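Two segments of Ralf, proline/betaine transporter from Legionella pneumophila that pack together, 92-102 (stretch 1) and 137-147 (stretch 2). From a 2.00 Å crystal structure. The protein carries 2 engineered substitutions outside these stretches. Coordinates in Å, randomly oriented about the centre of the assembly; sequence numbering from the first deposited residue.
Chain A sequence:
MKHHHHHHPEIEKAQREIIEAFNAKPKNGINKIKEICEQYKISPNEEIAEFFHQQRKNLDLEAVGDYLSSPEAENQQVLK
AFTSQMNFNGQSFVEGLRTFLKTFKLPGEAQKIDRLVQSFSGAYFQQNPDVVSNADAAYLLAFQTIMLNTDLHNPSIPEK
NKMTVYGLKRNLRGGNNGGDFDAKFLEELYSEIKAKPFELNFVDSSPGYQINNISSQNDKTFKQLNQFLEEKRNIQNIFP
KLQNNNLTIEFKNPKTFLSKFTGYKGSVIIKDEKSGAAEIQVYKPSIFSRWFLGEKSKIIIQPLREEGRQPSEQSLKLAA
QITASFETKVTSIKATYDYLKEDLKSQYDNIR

Stretch 1, residues 92-102: SFVEGLRTFLK
Stretch 2, residues 137-147: AAYLLAFQTIM

Both stretches are α-helical. In stretch 1, from Phe 93 to Leu 101, phi/psi values lie near -61/-47, with psi reaching -59 at Phe 100; Lys 102 is at -71/-13. The i to i+4 bonds run from Gly 96 N to Ser 92 O (3.0 Å) through Lys 102 N to Arg 98 O (2.9 Å). Ser 92 precedes the helix at phi/psi -70/162 and serves as its N-cap: Glu 95 N donates to Ser 92 OG at 3.1 Å (164°), while Ser 92 N donates to Glu 95 OE1 at 3.0 Å (175°), a reciprocal pair that satisfies two amides left free at the helix start. Stretch 2 lies within a longer helix, with phi from -57 to -67 and psi from -37 to -52 over residues 137-147, and bonds from Leu 141 N to Ala 137 O (3.0 Å) through Met 147 N to Phe 143 O (3.2 Å).

The two axes approach to 10.9 Å, and their N-to-C directions differ by 72° (signed crossing angle -72°). The contact runs from Phe 93 to Leu 101 on one helix and from Ala 138 to Ile 146 on the other, burying 355 Å² summed over both sides. The register is fixed by CA-CA distances of 7.1 Å for Leu 97 to Ala 142, 7.5 Å for Val 94 to Thr 145 and 8.4 Å for Phe 93 to Ala 138. No hydrogen bond crosses the interface; its side-chain contacts are mainly apolar.

Phe 93 (chi1 177°, t; chi2 86°) points toward stretch 2 and is a knob in the hole formed by Ala 138, Leu 141, Ala 142 and Thr 145. Its CZ lies 3.5 Å from Ala 138 O, 3.6 Å from Leu 141 CB and 3.6 Å from Ala 142 N. Leu 141 CD1 (chi1 -83°, m; chi2 175°, t) covers one ring face, whereas Ala 138 O, Ala 142 N and Thr 145 OG1 lie at the ring edge. Alanine methyls line part of the hole: Phe 93 CE1 lies 4.1 Å from Ala 138 CB, and Phe 93 CZ 4.1 Å from Ala 142 CB.

One turn on, Leu 97 (chi1 174°, t; chi2 70°, p) also points toward the partner. Both its methyls lie near Ala 142 CB (Leu 97 CD1 4.0 Å, CD2 4.1 Å), and Leu 97 CD2 is also 3.7 Å from Thr 145 CG2 and 4.2 Å from Ile 146 CG1. Thr 145 (chi1 -61°, m) donates from OG1 to Leu 141 O at 2.7 Å, satisfying its hydroxyl within its own helix; its methyl CG2 also lies 4.2 Å from Val 94 CG2 (Val 94 chi1 175°, t).

Leu 101 (chi1 -67°, m; chi2 179°, t) extends the row, its CD1 3.6 Å from Ile 146 CG1. Ile 146 (chi1 -66°, m; chi2 165°, t) starts sideways, but its end comes nearer to stretch 1.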

# COMPACT_ATOMS: atom_id res chain seq x y z
N SER A 92 -0.85 24.57 -2.65
CA SER A 92 0.18 24.25 -3.59
C SER A 92 0.26 22.74 -3.76
O SER A 92 -0.25 22.04 -2.96
CB SER A 92 1.50 24.82 -3.15
OG SER A 92 2.12 24.00 -2.26
N PHE A 93 0.88 22.28 -4.83
CA PHE A 93 0.93 20.87 -5.10
C PHE A 93 1.65 20.15 -3.96
O PHE A 93 1.16 19.23 -3.42
CB PHE A 93 1.58 20.56 -6.45
CG PHE A 93 1.71 19.11 -6.73
CD1 PHE A 93 0.68 18.41 -7.28
CD2 PHE A 93 2.84 18.44 -6.42
CE1 PHE A 93 0.78 17.07 -7.51
CE2 PHE A 93 2.95 17.10 -6.64
CZ PHE A 93 1.92 16.41 -7.20
N VAL A 94 2.80 20.65 -3.59
CA VAL A 94 3.63 20.09 -2.51
C VAL A 94 2.87 20.11 -1.16
O VAL A 94 2.86 19.10 -0.47
CB VAL A 94 5.04 20.75 -2.44
CG1 VAL A 94 5.85 20.25 -1.24
CG2 VAL A 94 5.82 20.52 -3.73
N GLU A 95 2.19 21.24 -0.82
CA GLU A 95 1.41 21.35 0.44
C GLU A 95 0.30 20.29 0.48
O GLU A 95 0.12 19.66 1.51
CB GLU A 95 0.73 22.73 0.59
CG GLU A 95 1.64 23.91 0.87
CD GLU A 95 0.96 25.27 0.88
OE1 GLU A 95 -0.01 25.49 0.11
OE2 GLU A 95 1.44 26.15 1.63
N GLY A 96 -0.46 20.17 -0.61
CA GLY A 96 -1.57 19.22 -0.74
C GLY A 96 -1.11 17.79 -0.60
O GLY A 96 -1.70 17.02 0.17
N LEU A 97 -0.02 17.44 -1.30
CA LEU A 97 0.53 16.09 -1.25
C LEU A 97 1.07 15.78 0.14
O LEU A 97 0.79 14.70 0.65
CB LEU A 97 1.60 15.88 -2.35
CG LEU A 97 2.38 14.55 -2.31
CD1 LEU A 97 1.47 13.37 -2.70
CD2 LEU A 97 3.53 14.60 -3.26
N ARG A 98 1.81 16.70 0.76
CA ARG A 98 2.36 16.49 2.11
C ARG A 98 1.22 16.31 3.14
O ARG A 98 1.22 15.34 3.90
CB ARG A 98 3.30 17.65 2.50
CG ARG A 98 4.00 17.52 3.87
CD ARG A 98 4.94 18.70 4.11
NE ARG A 98 4.19 19.95 4.22
CZ ARG A 98 4.33 21.00 3.43
NH1 ARG A 98 5.25 21.00 2.46
NH2 ARG A 98 3.57 22.08 3.60
N THR A 99 0.23 17.21 3.11
CA THR A 99 -0.96 17.15 4.01
C THR A 99 -1.69 15.84 3.84
O THR A 99 -2.08 15.22 4.83
CB THR A 99 -1.90 18.35 3.73
OG1 THR A 99 -1.14 19.54 3.89
CG2 THR A 99 -3.12 18.38 4.64
N PHE A 100 -1.89 15.41 2.58
CA PHE A 100 -2.56 14.16 2.22
C PHE A 100 -1.82 12.94 2.83
O PHE A 100 -2.44 12.14 3.54
CB PHE A 100 -2.65 14.00 0.68
CG PHE A 100 -3.22 12.66 0.23
CD1 PHE A 100 -4.60 12.43 0.23
CD2 PHE A 100 -2.37 11.62 -0.13
CE1 PHE A 100 -5.12 11.21 -0.17
CE2 PHE A 100 -2.89 10.38 -0.52
CZ PHE A 100 -4.27 10.18 -0.54
N LEU A 101 -0.53 12.77 2.48
CA LEU A 101 0.31 11.65 2.94
C LEU A 101 0.42 11.58 4.47
O LEU A 101 0.38 10.48 5.05
CB LEU A 101 1.71 11.77 2.31
CG LEU A 101 1.77 11.56 0.78
CD1 LEU A 101 3.16 11.71 0.30
CD2 LEU A 101 1.22 10.17 0.36
N LYS A 102 0.53 12.76 5.12
CA LYS A 102 0.62 12.81 6.60
C LYS A 102 -0.66 12.45 7.36
O LYS A 102 -0.63 12.24 8.57
CB LYS A 102 1.25 14.12 7.08
CG LYS A 102 2.74 14.19 6.79
CD LYS A 102 3.52 13.29 7.79
CE LYS A 102 3.88 14.02 9.07
NZ LYS A 102 4.37 13.09 10.12
N ALA A 137 -0.17 13.54 -14.83
CA ALA A 137 0.97 14.44 -14.58
C ALA A 137 1.11 14.64 -13.08
O ALA A 137 2.22 14.62 -12.57
CB ALA A 137 0.76 15.78 -15.26
N ALA A 138 -0.01 14.78 -12.36
CA ALA A 138 0.02 14.91 -10.90
C ALA A 138 0.60 13.64 -10.28
O ALA A 138 1.37 13.72 -9.34
CB ALA A 138 -1.39 15.15 -10.35
N TYR A 139 0.25 12.46 -10.84
CA TYR A 139 0.74 11.16 -10.37
C TYR A 139 2.28 11.02 -10.49
O TYR A 139 2.97 10.64 -9.53
CB TYR A 139 -0.03 10.07 -11.14
CG TYR A 139 0.43 8.66 -10.87
CD1 TYR A 139 -0.13 7.91 -9.84
CD2 TYR A 139 1.42 8.06 -11.66
CE1 TYR A 139 0.25 6.58 -9.62
CE2 TYR A 139 1.81 6.73 -11.45
CZ TYR A 139 1.22 6.00 -10.43
OH TYR A 139 1.61 4.71 -10.22
N LEU A 140 2.81 11.39 -11.66
CA LEU A 140 4.24 11.40 -11.97
C LEU A 140 4.99 12.35 -11.03
O LEU A 140 6.02 11.96 -10.46
CB LEU A 140 4.45 11.79 -13.46
CG LEU A 140 5.95 11.81 -13.87
CD1 LEU A 140 6.38 10.48 -14.42
CD2 LEU A 140 6.23 12.88 -14.88
N LEU A 141 4.46 13.59 -10.86
CA LEU A 141 5.02 14.60 -9.96
C LEU A 141 4.98 14.11 -8.53
O LEU A 141 5.94 14.34 -7.81
CB LEU A 141 4.19 15.89 -10.00
CG LEU A 141 4.43 16.90 -11.11
CD1 LEU A 141 3.40 18.00 -11.00
CD2 LEU A 141 5.85 17.49 -11.05
N ALA A 142 3.85 13.48 -8.11
CA ALA A 142 3.71 12.99 -6.73
C ALA A 142 4.80 12.01 -6.34
O ALA A 142 5.43 12.20 -5.29
CB ALA A 142 2.33 12.38 -6.50
N PHE A 143 5.02 10.97 -7.15
CA PHE A 143 6.07 9.98 -6.89
C PHE A 143 7.46 10.63 -6.92
O PHE A 143 8.32 10.28 -6.10
CB PHE A 143 5.98 8.78 -7.86
CG PHE A 143 5.11 7.68 -7.30
CD1 PHE A 143 5.57 6.85 -6.27
CD2 PHE A 143 3.79 7.51 -7.74
CE1 PHE A 143 4.74 5.87 -5.72
CE2 PHE A 143 2.97 6.51 -7.20
CZ PHE A 143 3.46 5.70 -6.19
N GLN A 144 7.67 11.60 -7.82
CA GLN A 144 8.96 12.30 -7.87
C GLN A 144 9.21 13.09 -6.59
O GLN A 144 10.35 13.09 -6.12
CB GLN A 144 9.07 13.25 -9.08
CG GLN A 144 10.53 13.66 -9.40
CD GLN A 144 11.36 12.49 -9.89
OE1 GLN A 144 10.87 11.55 -10.54
NE2 GLN A 144 12.65 12.49 -9.56
N THR A 145 8.17 13.83 -6.12
CA THR A 145 8.19 14.73 -4.96
C THR A 145 8.49 13.92 -3.69
O THR A 145 9.34 14.33 -2.91
CB THR A 145 6.87 15.52 -4.89
OG1 THR A 145 6.71 16.31 -6.06
CG2 THR A 145 6.74 16.38 -3.64
N ILE A 146 7.83 12.77 -3.52
CA ILE A 146 8.05 11.91 -2.36
C ILE A 146 9.52 11.46 -2.30
O ILE A 146 10.16 11.54 -1.24
CB ILE A 146 7.11 10.67 -2.42
CG1 ILE A 146 5.61 11.06 -2.26
CG2 ILE A 146 7.53 9.65 -1.32
CD1 ILE A 146 4.59 9.86 -2.70
N MET A 147 10.03 10.93 -3.43
CA MET A 147 11.38 10.39 -3.51
C MET A 147 12.41 11.48 -3.28
O MET A 147 13.33 11.27 -2.48
CB MET A 147 11.63 9.68 -4.85
CG MET A 147 13.08 9.22 -5.00
SD MET A 147 13.45 8.54 -6.62
CE MET A 147 13.49 9.96 -7.60